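PDB 2CO5: viral protein F93, which probably binds DNA through a winged-helix fold, forms a two-chain assembly with a disulfide between chains, and is encoded by a virus of a hyperthermophilic archaeon. Local coordinates for residues B[12-17]-B[32-37]; B[8-13]-B[48-53]; B[25-30]-B[69-74]; B[57-62]-B[74-79]. One frame throughout, in Å; residues are numbered along the deposited sequence.

Contact 1 of 4, residues B[12-17]-B[32-37]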
loop_
_atom_site.group_PDB
_atom_site.type_symbol
_atom_site.label_atom_id
_atom_site.label_comp_id
_atom_site.label_asym_id
_atom_site.label_seq_id
_atom_site.Cartn_x
_atom_site.Cartn_y
_atom_site.Cartn_z
ATOM N N TYR B 12 1.356 -4.743 5.787
ATOM C CA TYR B 12 0.820 -5.973 5.208
ATOM C C TYR B 12 1.858 -7.083 5.277
ATOM O O TYR B 12 1.565 -8.194 5.696
ATOM C CB TYR B 12 0.387 -5.761 3.755
ATOM C CG TYR B 12 -0.037 -7.048 3.083
ATOM C CD1 TYR B 12 -1.289 -7.606 3.337
ATOM C CD2 TYR B 12 0.825 -7.726 2.217
ATOM C CE1 TYR B 12 -1.679 -8.795 2.739
ATOM C CE2 TYR B 12 0.448 -8.916 1.620
ATOM C CZ TYR B 12 -0.811 -9.449 1.890
ATOM O OH TYR B 12 -1.207 -10.620 1.300
ATOM N N ILE B 13 3.079 -6.764 4.876
ATOM C CA ILE B 13 4.161 -7.729 4.886
ATOM C C ILE B 13 4.441 -8.282 6.287
ATOM O O ILE B 13 4.610 -9.489 6.450
ATOM C CB ILE B 13 5.436 -7.119 4.283
ATOM C CG1 ILE B 13 5.288 -7.021 2.767
ATOM C CG2 ILE B 13 6.639 -7.950 4.646
ATOM C CD1 ILE B 13 6.307 -6.134 2.114
ATOM N N ILE B 14 4.479 -7.410 7.294
ATOM C CA ILE B 14 4.685 -7.843 8.678
ATOM C C ILE B 14 3.584 -8.812 9.121
ATOM O O ILE B 14 3.876 -9.888 9.647
ATOM C CB ILE B 14 4.733 -6.650 9.661
ATOM C CG1 ILE B 14 6.041 -5.859 9.478
ATOM C CG2 ILE B 14 4.607 -7.144 11.095
ATOM C CD1 ILE B 14 6.082 -4.538 10.223
ATOM N N LEU B 15 2.329 -8.424 8.909
ATOM C CA LEU B 15 1.177 -9.267 9.276
ATOM C C LEU B 15 1.149 -10.593 8.513
ATOM O O LEU B 15 0.757 -11.623 9.061
ATOM C CB LEU B 15 -0.140 -8.507 9.047
ATOM C CG LEU B 15 -0.722 -7.726 10.233
ATOM C CD1 LEU B 15 0.362 -7.208 11.144
ATOM C CD2 LEU B 15 -1.638 -6.593 9.767
ATOM N N LYS B 16 1.552 -10.559 7.245
ATOM C CA LYS B 16 1.548 -11.756 6.410
ATOM C C LYS B 16 2.587 -12.764 6.898
ATOM O O LYS B 16 2.336 -13.972 6.879
ATOM C CB LYS B 16 1.790 -11.384 4.941
ATOM C CG LYS B 16 1.798 -12.561 3.941
ATOM C CD LYS B 16 0.487 -13.300 3.904
ATOM C CE LYS B 16 0.492 -14.396 2.838
ATOM N NZ LYS B 16 -0.658 -15.328 3.008
ATOM N N VAL B 17 3.746 -12.265 7.329
ATOM C CA VAL B 17 4.821 -13.117 7.851
ATOM C C VAL B 17 4.408 -13.789 9.170
ATOM O O VAL B 17 4.757 -14.944 9.418
ATOM C CB VAL B 17 6.151 -12.330 8.004
ATOM C CG1 VAL B 17 7.136 -13.056 8.928
ATOM C CG2 VAL B 17 6.780 -12.106 6.641
ATOM N N SER B 32 14.719 -11.197 8.985
ATOM C CA SER B 32 15.197 -12.271 8.114
ATOM C C SER B 32 14.064 -12.928 7.335
ATOM O O SER B 32 14.193 -13.173 6.142
ATOM C CB SER B 32 15.907 -13.344 8.941
ATOM O OG SER B 32 17.054 -12.811 9.566
ATOM N N GLU B 33 12.965 -13.226 8.027
ATOM C CA GLU B 33 11.792 -13.846 7.415
ATOM C C GLU B 33 11.262 -13.013 6.258
ATOM O O GLU B 33 10.985 -13.534 5.184
ATOM C CB GLU B 33 10.679 -14.023 8.453
ATOM C CG GLU B 33 10.818 -15.251 9.316
ATOM C CD GLU B 33 10.601 -16.533 8.532
ATOM O OE1 GLU B 33 9.492 -16.722 7.982
ATOM O OE2 GLU B 33 11.543 -17.347 8.473
ATOM N N ILE B 34 11.110 -11.717 6.498
ATOM C CA ILE B 34 10.667 -10.777 5.473
ATOM C C ILE B 34 11.617 -10.779 4.279
ATOM O O ILE B 34 11.175 -10.806 3.126
ATOM C CB ILE B 34 10.570 -9.349 6.040
ATOM C CG1 ILE B 34 9.386 -9.237 7.000
ATOM C CG2 ILE B 34 10.423 -8.329 4.920
ATOM C CD1 ILE B 34 9.404 -7.955 7.826
ATOM N N LEU B 35 12.919 -10.745 4.556
ATOM C CA LEU B 35 13.915 -10.765 3.489
ATOM C C LEU B 35 13.836 -12.045 2.654
ATOM O O LEU B 35 13.870 -11.989 1.421
ATOM C CB LEU B 35 15.335 -10.601 4.045
ATOM C CG LEU B 35 16.453 -10.556 2.993
ATOM C CD1 LEU B 35 16.199 -9.447 1.953
ATOM C CD2 LEU B 35 17.801 -10.382 3.665
ATOM N N LYS B 36 13.735 -13.193 3.313
ATOM C CA LYS B 36 13.758 -14.455 2.590
ATOM C C LYS B 36 12.431 -14.758 1.895
ATOM O O LYS B 36 12.425 -15.320 0.805
ATOM C CB LYS B 36 14.238 -15.616 3.475
ATOM C CG LYS B 36 13.253 -16.206 4.466
ATOM C CD LYS B 36 13.529 -17.705 4.618
ATOM C CE LYS B 36 12.810 -18.305 5.811
ATOM N NZ LYS B 36 12.784 -19.790 5.757
ATOM N N ARG B 37 11.317 -14.371 2.510
ATOM C CA ARG B 37 9.997 -14.602 1.909
ATOM C C ARG B 37 9.627 -13.560 0.843
ATOM O O ARG B 37 8.987 -13.903 -0.147
ATOM C CB ARG B 37 8.903 -14.662 2.987
ATOM C CG ARG B 37 9.067 -15.802 4.007
ATOM C CD ARG B 37 8.907 -17.172 3.381
ATOM N NE ARG B 37 9.417 -18.231 4.254
ATOM C CZ ARG B 37 8.678 -19.020 5.033
ATOM N NH1 ARG B 37 7.352 -18.908 5.075
ATOM N NH2 ARG B 37 9.274 -19.941 5.781
#

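Contact 2 of 4, residues B[8-13]-B[48-53]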
loop_
_atom_site.group_PDB
_atom_site.type_symbol
_atom_site.label_atom_id
_atom_site.label_comp_id
_atom_site.label_asym_id
_atom_site.label_seq_id
_atom_site.Cartn_x
_atom_site.Cartn_y
_atom_site.Cartn_z
ATOM N N ARG B 8 -0.397 0.155 4.101
ATOM C CA ARG B 8 0.972 0.355 3.665
ATOM C C ARG B 8 1.561 -1.039 3.508
ATOM O O ARG B 8 1.264 -1.933 4.308
ATOM C CB ARG B 8 1.754 1.147 4.712
ATOM C CG ARG B 8 1.190 2.537 4.963
ATOM C CD ARG B 8 1.817 3.174 6.191
ATOM N NE ARG B 8 3.245 3.445 6.027
ATOM C CZ ARG B 8 4.055 3.862 7.000
ATOM N NH1 ARG B 8 3.593 4.071 8.227
ATOM N NH2 ARG B 8 5.340 4.074 6.748
ATOM N N ILE B 9 2.385 -1.224 2.485
ATOM C CA ILE B 9 2.882 -2.536 2.121
ATOM C C ILE B 9 3.689 -3.179 3.265
ATOM O O ILE B 9 3.616 -4.382 3.470
ATOM C CB ILE B 9 3.690 -2.480 0.795
ATOM C CG1 ILE B 9 3.622 -3.828 0.071
ATOM C CG2 ILE B 9 5.134 -2.023 1.029
ATOM C CD1 ILE B 9 2.225 -4.181 -0.403
ATOM N N ASN B 10 4.418 -2.366 4.026
ATOM C CA ASN B 10 5.262 -2.895 5.089
ATOM C C ASN B 10 4.449 -3.455 6.254
ATOM O O ASN B 10 4.856 -4.440 6.875
ATOM C CB ASN B 10 6.259 -1.837 5.563
ATOM C CG ASN B 10 7.454 -1.698 4.631
ATOM O OD1 ASN B 10 8.278 -0.791 4.783
ATOM N ND2 ASN B 10 7.568 -2.608 3.679
ATOM N N TYR B 11 3.296 -2.842 6.536
ATOM C CA TYR B 11 2.373 -3.383 7.531
ATOM C C TYR B 11 1.785 -4.701 7.046
ATOM O O TYR B 11 1.722 -5.659 7.801
ATOM C CB TYR B 11 1.239 -2.402 7.850
ATOM C CG TYR B 11 1.609 -1.272 8.794
ATOM C CD1 TYR B 11 2.207 -1.529 10.025
ATOM C CD2 TYR B 11 1.327 0.044 8.473
ATOM C CE1 TYR B 11 2.522 -0.499 10.902
ATOM C CE2 TYR B 11 1.631 1.087 9.349
ATOM C CZ TYR B 11 2.224 0.807 10.556
ATOM O OH TYR B 11 2.548 1.826 11.414
ATOM N N TYR B 12 1.356 -4.743 5.787
ATOM C CA TYR B 12 0.820 -5.973 5.208
ATOM C C TYR B 12 1.858 -7.083 5.277
ATOM O O TYR B 12 1.565 -8.194 5.696
ATOM C CB TYR B 12 0.387 -5.761 3.755
ATOM C CG TYR B 12 -0.037 -7.048 3.083
ATOM C CD1 TYR B 12 -1.289 -7.606 3.337
ATOM C CD2 TYR B 12 0.825 -7.726 2.217
ATOM C CE1 TYR B 12 -1.679 -8.795 2.739
ATOM C CE2 TYR B 12 0.448 -8.916 1.620
ATOM C CZ TYR B 12 -0.811 -9.449 1.890
ATOM O OH TYR B 12 -1.207 -10.620 1.300
ATOM N N ILE B 13 3.079 -6.764 4.876
ATOM C CA ILE B 13 4.161 -7.729 4.886
ATOM C C ILE B 13 4.441 -8.282 6.287
ATOM O O ILE B 13 4.610 -9.489 6.450
ATOM C CB ILE B 13 5.436 -7.119 4.283
ATOM C CG1 ILE B 13 5.288 -7.021 2.767
ATOM C CG2 ILE B 13 6.639 -7.950 4.646
ATOM C CD1 ILE B 13 6.307 -6.134 2.114
ATOM N N TYR B 48 11.320 -1.832 13.530
ATOM C CA TYR B 48 10.908 -2.011 14.921
ATOM C C TYR B 48 9.907 -0.964 15.413
ATOM O O TYR B 48 9.039 -1.292 16.212
ATOM C CB TYR B 48 12.118 -2.146 15.843
ATOM C CG TYR B 48 12.877 -3.428 15.569
ATOM C CD1 TYR B 48 12.320 -4.664 15.880
ATOM C CD2 TYR B 48 14.127 -3.410 14.964
ATOM C CE1 TYR B 48 12.998 -5.850 15.613
ATOM C CE2 TYR B 48 14.811 -4.587 14.690
ATOM C CZ TYR B 48 14.244 -5.805 15.021
ATOM O OH TYR B 48 14.923 -6.977 14.758
ATOM N N PRO B 49 10.023 0.296 14.953
ATOM C CA PRO B 49 8.932 1.247 15.186
ATOM C C PRO B 49 7.579 0.818 14.630
ATOM O O PRO B 49 6.562 1.061 15.283
ATOM C CB PRO B 49 9.431 2.524 14.494
ATOM C CG PRO B 49 10.883 2.425 14.593
ATOM C CD PRO B 49 11.171 0.961 14.321
ATOM N N LEU B 50 7.561 0.205 13.440
ATOM C CA LEU B 50 6.316 -0.351 12.881
ATOM C C LEU B 50 5.765 -1.442 13.790
ATOM O O LEU B 50 4.570 -1.485 14.067
ATOM C CB LEU B 50 6.532 -0.924 11.470
ATOM C CG LEU B 50 6.895 0.053 10.344
ATOM C CD1 LEU B 50 7.135 -0.714 9.038
ATOM C CD2 LEU B 50 5.833 1.133 10.152
ATOM N N ILE B 51 6.653 -2.323 14.247
ATOM C CA ILE B 51 6.296 -3.362 15.198
ATOM C C ILE B 51 5.718 -2.761 16.481
ATOM O O ILE B 51 4.691 -3.226 16.971
ATOM C CB ILE B 51 7.515 -4.256 15.556
ATOM C CG1 ILE B 51 7.968 -5.065 14.340
ATOM C CG2 ILE B 51 7.169 -5.212 16.696
ATOM C CD1 ILE B 51 9.305 -5.738 14.530
ATOM N N ASP B 52 6.372 -1.726 17.012
ATOM C CA ASP B 52 5.923 -1.088 18.255
ATOM C C ASP B 52 4.506 -0.571 18.116
ATOM O O ASP B 52 3.675 -0.778 18.996
ATOM C CB ASP B 52 6.847 0.064 18.659
ATOM C CG ASP B 52 8.180 -0.410 19.217
ATOM O OD1 ASP B 52 8.328 -1.617 19.516
ATOM O OD2 ASP B 52 9.090 0.437 19.360
ATOM N N SER B 53 4.232 0.102 17.006
ATOM C CA SER B 53 2.898 0.652 16.756
ATOM C C SER B 53 1.859 -0.462 16.769
ATOM O O SER B 53 0.819 -0.329 17.407
ATOM C CB SER B 53 2.868 1.422 15.427
ATOM O OG SER B 53 3.635 2.617 15.523
HETATM O O HOH W 1 4.537 3.036 13.051
#

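Contact 3 of 4, residues B[25-30]-B[69-74]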
loop_
_atom_site.group_PDB
_atom_site.type_symbol
_atom_site.label_atom_id
_atom_site.label_comp_id
_atom_site.label_asym_id
_atom_site.label_seq_id
_atom_site.Cartn_x
_atom_site.Cartn_y
_atom_site.Cartn_z
ATOM N N LEU B 25 5.797 -15.747 16.092
ATOM C CA LEU B 25 7.166 -15.674 15.605
ATOM C C LEU B 25 8.037 -14.907 16.588
ATOM O O LEU B 25 7.612 -13.892 17.145
ATOM C CB LEU B 25 7.194 -14.998 14.234
ATOM C CG LEU B 25 8.543 -14.927 13.509
ATOM C CD1 LEU B 25 9.003 -16.308 13.043
ATOM C CD2 LEU B 25 8.454 -13.955 12.336
ATOM N N GLU B 26 9.251 -15.404 16.803
ATOM C CA GLU B 26 10.224 -14.703 17.626
ATOM C C GLU B 26 10.574 -13.412 16.917
ATOM O O GLU B 26 10.753 -13.401 15.703
ATOM C CB GLU B 26 11.483 -15.544 17.844
ATOM C CG GLU B 26 11.282 -16.724 18.787
ATOM C CD GLU B 26 12.487 -17.654 18.849
ATOM O OE1 GLU B 26 13.541 -17.323 18.268
ATOM O OE2 GLU B 26 12.373 -18.724 19.486
ATOM N N LYS B 27 10.652 -12.332 17.688
ATOM C CA LYS B 27 10.928 -10.995 17.165
ATOM C C LYS B 27 12.246 -10.925 16.389
ATOM O O LYS B 27 12.325 -10.265 15.356
ATOM C CB LYS B 27 10.946 -9.995 18.327
ATOM C CG LYS B 27 10.937 -8.519 17.949
ATOM C CD LYS B 27 11.121 -7.682 19.220
ATOM C CE LYS B 27 11.041 -6.192 18.961
ATOM N NZ LYS B 27 10.917 -5.429 20.243
ATOM N N LYS B 28 13.267 -11.625 16.875
ATOM C CA LYS B 28 14.604 -11.583 16.262
ATOM C C LYS B 28 14.677 -12.207 14.862
ATOM O O LYS B 28 15.690 -12.072 14.172
ATOM C CB LYS B 28 15.641 -12.244 17.180
ATOM C CG LYS B 28 15.443 -13.743 17.440
ATOM C CD LYS B 28 16.386 -14.230 18.531
ATOM C CE LYS B 28 16.213 -15.713 18.822
ATOM N NZ LYS B 28 17.319 -16.250 19.679
ATOM N N ARG B 29 13.614 -12.889 14.449
ATOM C CA ARG B 29 13.587 -13.558 13.157
ATOM C C ARG B 29 12.753 -12.823 12.112
ATOM O O ARG B 29 12.816 -13.163 10.937
ATOM C CB ARG B 29 13.102 -14.997 13.335
ATOM C CG ARG B 29 14.194 -15.883 13.920
ATOM C CD ARG B 29 13.686 -17.141 14.571
ATOM N NE ARG B 29 14.774 -17.792 15.308
ATOM C CZ ARG B 29 14.708 -18.990 15.885
ATOM N NH1 ARG B 29 13.595 -19.714 15.834
ATOM N NH2 ARG B 29 15.772 -19.466 16.522
ATOM N N LEU B 30 12.001 -11.807 12.531
ATOM C CA LEU B 30 11.074 -11.124 11.630
ATOM C C LEU B 30 11.780 -10.525 10.422
ATOM O O LEU B 30 11.333 -10.701 9.299
ATOM C CB LEU B 30 10.296 -10.030 12.376
ATOM C CG LEU B 30 9.306 -9.206 11.549
ATOM C CD1 LEU B 30 8.297 -10.101 10.829
ATOM C CD2 LEU B 30 8.603 -8.191 12.438
ATOM N N LYS B 69 12.236 -12.236 22.657
ATOM C CA LYS B 69 10.822 -11.876 22.727
ATOM C C LYS B 69 10.055 -12.609 21.622
ATOM O O LYS B 69 10.602 -12.875 20.551
ATOM C CB LYS B 69 10.639 -10.362 22.579
ATOM C CG LYS B 69 11.469 -9.524 23.554
ATOM C CD LYS B 69 11.195 -8.038 23.394
ATOM C CE LYS B 69 12.233 -7.200 24.125
ATOM N NZ LYS B 69 11.973 -5.736 24.001
ATOM N N VAL B 70 8.803 -12.957 21.902
ATOM C CA VAL B 70 7.947 -13.627 20.928
ATOM C C VAL B 70 6.797 -12.716 20.536
ATOM O O VAL B 70 6.127 -12.141 21.399
ATOM C CB VAL B 70 7.360 -14.947 21.469
ATOM C CG1 VAL B 70 6.399 -15.550 20.443
ATOM C CG2 VAL B 70 8.470 -15.934 21.817
ATOM N N LEU B 71 6.584 -12.586 19.227
ATOM C CA LEU B 71 5.445 -11.848 18.693
ATOM C C LEU B 71 4.275 -12.804 18.463
ATOM O O LEU B 71 4.462 -13.942 18.037
ATOM C CB LEU B 71 5.814 -11.134 17.385
ATOM C CG LEU B 71 6.829 -9.994 17.488
ATOM C CD1 LEU B 71 7.160 -9.438 16.101
ATOM C CD2 LEU B 71 6.311 -8.881 18.420
ATOM N N PHE B 72 3.075 -12.322 18.771
ATOM C CA PHE B 72 1.838 -13.039 18.519
ATOM C C PHE B 72 0.890 -12.129 17.755
ATOM O O PHE B 72 0.809 -10.933 18.044
ATOM C CB PHE B 72 1.169 -13.439 19.827
ATOM C CG PHE B 72 1.958 -14.424 20.642
ATOM C CD1 PHE B 72 2.910 -13.985 21.553
ATOM C CD2 PHE B 72 1.736 -15.786 20.513
ATOM C CE1 PHE B 72 3.642 -14.884 22.308
ATOM C CE2 PHE B 72 2.459 -16.698 21.277
ATOM C CZ PHE B 72 3.420 -16.236 22.171
ATOM N N LEU B 73 0.172 -12.707 16.793
ATOM C CA LEU B 73 -0.906 -12.019 16.104
ATOM C C LEU B 73 -2.205 -12.238 16.886
ATOM O O LEU B 73 -2.613 -13.361 17.107
ATOM C CB LEU B 73 -1.040 -12.556 14.670
ATOM C CG LEU B 73 -1.894 -11.755 13.686
ATOM C CD1 LEU B 73 -1.299 -10.383 13.449
ATOM C CD2 LEU B 73 -2.024 -12.503 12.375
ATOM N N THR B 74 -2.845 -11.154 17.306
ATOM C CA THR B 74 -4.097 -11.224 18.050
ATOM C C THR B 74 -5.289 -11.423 17.122
ATOM O O THR B 74 -5.158 -11.331 15.901
ATOM C CB THR B 74 -4.342 -9.921 18.839
ATOM O OG1 THR B 74 -4.544 -8.833 17.917
ATOM C CG2 THR B 74 -3.161 -9.618 19.761
HETATM O O HOH W 2 13.032 -12.883 19.674
#

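Contact 4 of 4, residues B[57-62]-B[74-79]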
loop_
_atom_site.group_PDB
_atom_site.type_symbol
_atom_site.label_atom_id
_atom_site.label_comp_id
_atom_site.label_asym_id
_atom_site.label_seq_id
_atom_site.Cartn_x
_atom_site.Cartn_y
_atom_site.Cartn_z
ATOM N N ASP B 57 -1.029 -0.942 19.609
ATOM C CA ASP B 57 -2.415 -0.935 19.103
ATOM C C ASP B 57 -3.104 -2.312 19.168
ATOM O O ASP B 57 -4.192 -2.494 18.612
ATOM C CB ASP B 57 -2.440 -0.435 17.651
ATOM C CG ASP B 57 -3.848 -0.097 17.160
ATOM O OD1 ASP B 57 -4.631 0.496 17.928
ATOM O OD2 ASP B 57 -4.171 -0.415 15.997
ATOM N N LYS B 58 -2.468 -3.280 19.824
ATOM C CA LYS B 58 -3.069 -4.599 20.071
ATOM C C LYS B 58 -3.328 -5.419 18.805
ATOM O O LYS B 58 -4.130 -6.348 18.828
ATOM C CB LYS B 58 -4.376 -4.473 20.874
ATOM C CG LYS B 58 -4.350 -3.483 22.042
ATOM C CD LYS B 58 -3.191 -3.735 22.990
ATOM C CE LYS B 58 -3.378 -2.981 24.300
ATOM N NZ LYS B 58 -2.132 -2.952 25.113
ATOM N N ILE B 59 -2.643 -5.081 17.717
ATOM C CA ILE B 59 -2.656 -5.881 16.488
ATOM C C ILE B 59 -1.732 -7.074 16.698
ATOM O O ILE B 59 -2.085 -8.218 16.398
ATOM C CB ILE B 59 -2.157 -5.054 15.266
ATOM C CG1 ILE B 59 -3.080 -3.858 15.000
ATOM C CG2 ILE B 59 -2.048 -5.931 14.020
ATOM C CD1 ILE B 59 -4.520 -4.231 14.685
ATOM N N LEU B 60 -0.543 -6.783 17.219
ATOM C CA LEU B 60 0.379 -7.801 17.702
ATOM C C LEU B 60 0.382 -7.808 19.225
ATOM O O LEU B 60 -0.031 -6.833 19.870
ATOM C CB LEU B 60 1.803 -7.529 17.206
ATOM C CG LEU B 60 2.076 -7.667 15.711
ATOM C CD1 LEU B 60 3.546 -7.373 15.426
ATOM C CD2 LEU B 60 1.700 -9.056 15.224
ATOM N N ARG B 61 0.850 -8.923 19.782
ATOM C CA ARG B 61 1.160 -9.052 21.204
ATOM C C ARG B 61 2.608 -9.505 21.338
ATOM O O ARG B 61 3.108 -10.250 20.494
ATOM C CB ARG B 61 0.235 -10.073 21.875
ATOM C CG ARG B 61 0.829 -10.752 23.126
ATOM C CD ARG B 61 -0.206 -11.446 24.001
ATOM N NE ARG B 61 -0.304 -12.889 23.767
ATOM C CZ ARG B 61 -1.058 -13.469 22.833
ATOM N NH1 ARG B 61 -1.794 -12.742 21.993
ATOM N NH2 ARG B 61 -1.085 -14.800 22.744
ATOM N N GLU B 62 3.264 -9.071 22.412
ATOM C CA GLU B 62 4.643 -9.448 22.681
ATOM C C GLU B 62 4.743 -10.093 24.058
ATOM O O GLU B 62 4.299 -9.516 25.046
ATOM C CB GLU B 62 5.531 -8.211 22.619
ATOM C CG GLU B 62 7.010 -8.493 22.434
ATOM C CD GLU B 62 7.825 -7.212 22.347
ATOM O OE1 GLU B 62 7.929 -6.499 23.371
ATOM O OE2 GLU B 62 8.360 -6.914 21.256
ATOM N N THR B 74 -2.845 -11.154 17.306
ATOM C CA THR B 74 -4.097 -11.224 18.050
ATOM C C THR B 74 -5.289 -11.423 17.122
ATOM O O THR B 74 -5.158 -11.331 15.901
ATOM C CB THR B 74 -4.342 -9.921 18.839
ATOM O OG1 THR B 74 -4.544 -8.833 17.917
ATOM C CG2 THR B 74 -3.161 -9.618 19.761
ATOM N N GLU B 75 -6.454 -11.681 17.714
ATOM C CA GLU B 75 -7.700 -11.773 16.960
ATOM C C GLU B 75 -7.953 -10.475 16.207
ATOM O O GLU B 75 -8.350 -10.490 15.043
ATOM C CB GLU B 75 -8.875 -12.047 17.897
ATOM C CG GLU B 75 -8.850 -13.411 18.563
ATOM C CD GLU B 75 -9.887 -13.534 19.659
ATOM O OE1 GLU B 75 -10.860 -12.746 19.650
ATOM O OE2 GLU B 75 -9.728 -14.418 20.529
ATOM N N LYS B 76 -7.715 -9.347 16.883
ATOM C CA LYS B 76 -7.826 -8.027 16.261
ATOM C C LYS B 76 -6.897 -7.926 15.041
ATOM O O LYS B 76 -7.275 -7.371 14.002
ATOM C CB LYS B 76 -7.495 -6.926 17.279
ATOM C CG LYS B 76 -7.576 -5.491 16.731
ATOM C CD LYS B 76 -7.233 -4.446 17.799
ATOM C CE LYS B 76 -7.185 -3.044 17.202
ATOM N NZ LYS B 76 -7.118 -1.967 18.235
ATOM N N GLY B 77 -5.685 -8.460 15.184
ATOM C CA GLY B 77 -4.684 -8.423 14.127
ATOM C C GLY B 77 -4.997 -9.318 12.951
ATOM O O GLY B 77 -4.718 -8.962 11.809
ATOM N N MET B 78 -5.558 -10.492 13.225
ATOM C CA MET B 78 -5.986 -11.397 12.159
ATOM C C MET B 78 -7.092 -10.743 11.338
ATOM O O MET B 78 -7.086 -10.827 10.109
ATOM C CB MET B 78 -6.475 -12.728 12.742
ATOM C CG MET B 78 -6.900 -13.778 11.704
ATOM S SD MET B 78 -5.618 -14.309 10.535
ATOM C CE MET B 78 -6.551 -15.469 9.540
ATOM N N LYS B 79 -8.036 -10.094 12.023
ATOM C CA LYS B 79 -9.111 -9.361 11.353
ATOM C C LYS B 79 -8.557 -8.210 10.507
ATOM O O LYS B 79 -9.059 -7.955 9.417
ATOM C CB LYS B 79 -10.129 -8.828 12.371
ATOM C CG LYS B 79 -11.383 -8.219 11.744
ATOM C CD LYS B 79 -12.445 -7.908 12.790
ATOM C CE LYS B 79 -13.693 -7.304 12.155
ATOM N NZ LYS B 79 -14.777 -7.071 13.145
#

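Contact 1 of 4, residues B[12-17]-B[32-37]
Chi1 of I34 (-71°) sets CG1 anti to the carbonyl carbon and CG2 anti to the backbone N, and an extended chi2 sends CD1 on toward helix 9-20. I13 adopts almost the same chi1, -74°, so its CG2, anti to the backbone N, meets the fork of I34, 3.8 Å from I34 CG2 and as close to CG1. V17 divides its branches: its CG2 rests 3.9 Å from I34 CG1, while V17 CG1 lies 3.7 Å from E33 CB. Both I13 and V17 cross I34 at about a right angle; the helix directions themselves are 97° apart, with the segment axes 10.1 Å from each other. E33 lends its CB to this apolar seam, whereas its carboxylate makes long ion pairs with K36 and R37 and accepts a hydrogen bond from N21. L47 touches both I14 and I34, and I91 of the second subunit packs on I13. Such branched-aliphatic contact between the first two helices belongs to the helical core of a winged-helix domain.

Contact 2 of 4, residues B[8-13]-B[48-53]
Helices 9-13 and 48-53 pass 10.9 Å apart with their directions 70° apart, and the nearest CA atoms, those of Y11 and L50, are 7.3 Å from each other. P49, which has no N-H to give to the preceding turn, marks a kink just before L50. L50 carries the contact: its CG is anti to the carbonyl carbon (chi1 -66°), and the two methyls divide the neighbours. CD2 approaches the phenol end of Y11 obliquely, 3.6 Å from Y11 CZ, with the tip of R8 looser beside it; CD1 rests against N10 CB at 3.8 Å. L50 O lies at the edge of the Y11 ring, in its plane, 3.9 Å from Y11 CE1. A water joins the polar tips, 2.8 Å from Y11 OH and 2.7 Å from S53 OG, while Y6 stacks edge-to-face with the Y11 ring. Helix 44-56 is the second helix of the helix-turn-helix, the position of the DNA-recognition helix in winged-helix proteins, and here it leans on the first helix of the fold.

Contact 3 of 4, residues B[25-30]-B[69-74]
K27 sends its chain along K69, the two lying side by side and pointing the same way. K27 CB sits 3.7 Å from K69 O. CG is anti to the backbone N (chi1 -168°) and the chain stays extended, so K27 CD comes 4.2 Å from K69 CD; CE packs on Y48. At the tip, K27 NZ is 3.9 Å from K69 NZ, a repulsive pair probably offset by E62, whose carboxylate forms a salt bridge with K27. The backbone brings the two residues side by side. K27 N donates to K69 O at 2.9 Å with an N-H...O angle of 167°, the donor standing above the carbonyl plane, and a water that accepts from K28 N also donates to K69 O, so two donors grip that oxygen. Antiparallel pairing continues at the hydrogen-bonded pair L25-L71, with L25 N to L71 O 3.0 Å and L71 N to L25 O 2.7 Å; E26 and V70 form the adjoining non-hydrogen-bonded pair. On the L25-L71 face, L30 CD2 meets L71 CD1 at 4.1 Å. Strand 24-26 thus borders the sheet beside the central strand 70-73, with strand 60-63 beyond it; I51 of helix 44-56 covers L30 and L71, and V17 of helix 9-20 covers L25.

Contact 4 of 4, residues B[57-62]-B[74-79]
The guanidinium of R61 has T74 CG2 at its edge, near its plane and 4.1 Å from NH1, while the ring of F72 engages the same cation in a cation-pi contact. The carboxylate of D57 divides its oxygens: OD1 faces K76 NZ at 3.5 Å in a salt bridge, and OD2 is hydrogen-bonded to Y6 OH. K76 arrives with its chain fully extended, crossing D57 at about a right angle, and its NZ donates to D57 O at 3.0 Å, lying in that carbonyl's plane. The I59 carbonyl is used differently: T74 N reaches its O at 3.2 Å from 28° above the plane. T74 OG1 occupies the crowded position between the backbone N and the carbonyl carbon (chi1 66°), which puts it 2.7 Å from K58 O and 3.0 Å from I59 O, either of which could take its single proton. T74 OG1 also accepts from G77 N at 3.0 Å, which makes T74 the N-cap of helix 75-92. G77, lacking a side chain, lets I59 O approach its CA to 3.5 Å. K58, with positive phi, is the C-prime residue of the Schellman motif that ends helix 44-56. The contact therefore joins the end of one helix to the start of another, and the ammonium of K76, close to carbonyl oxygen and carboxylate at a helix C terminus, is probably stabilised in its charged form.

From the N terminus, helix 9-20 supplies the first side of contacts 1 and 2, which share Y12 and I13: contact 1 closes the loop through strand 24-26 onto helix 30-38, and contact 2 the longer one onto helix 44-56. Contact 3 crosses both, starting between their segments and ending at strand 70-73. Contact 4 opens after contacts 1 and 2 have closed, yet crosses contact 3 and shares T74 with it, tying strand 60-63 to helix 75-92. Apolar touches run between them: I14 with L50, V17 with L25 and L30, I51 with L30, L15 with I59. Together they join the helix-turn-helix, the three-stranded sheet and the C-terminal helix.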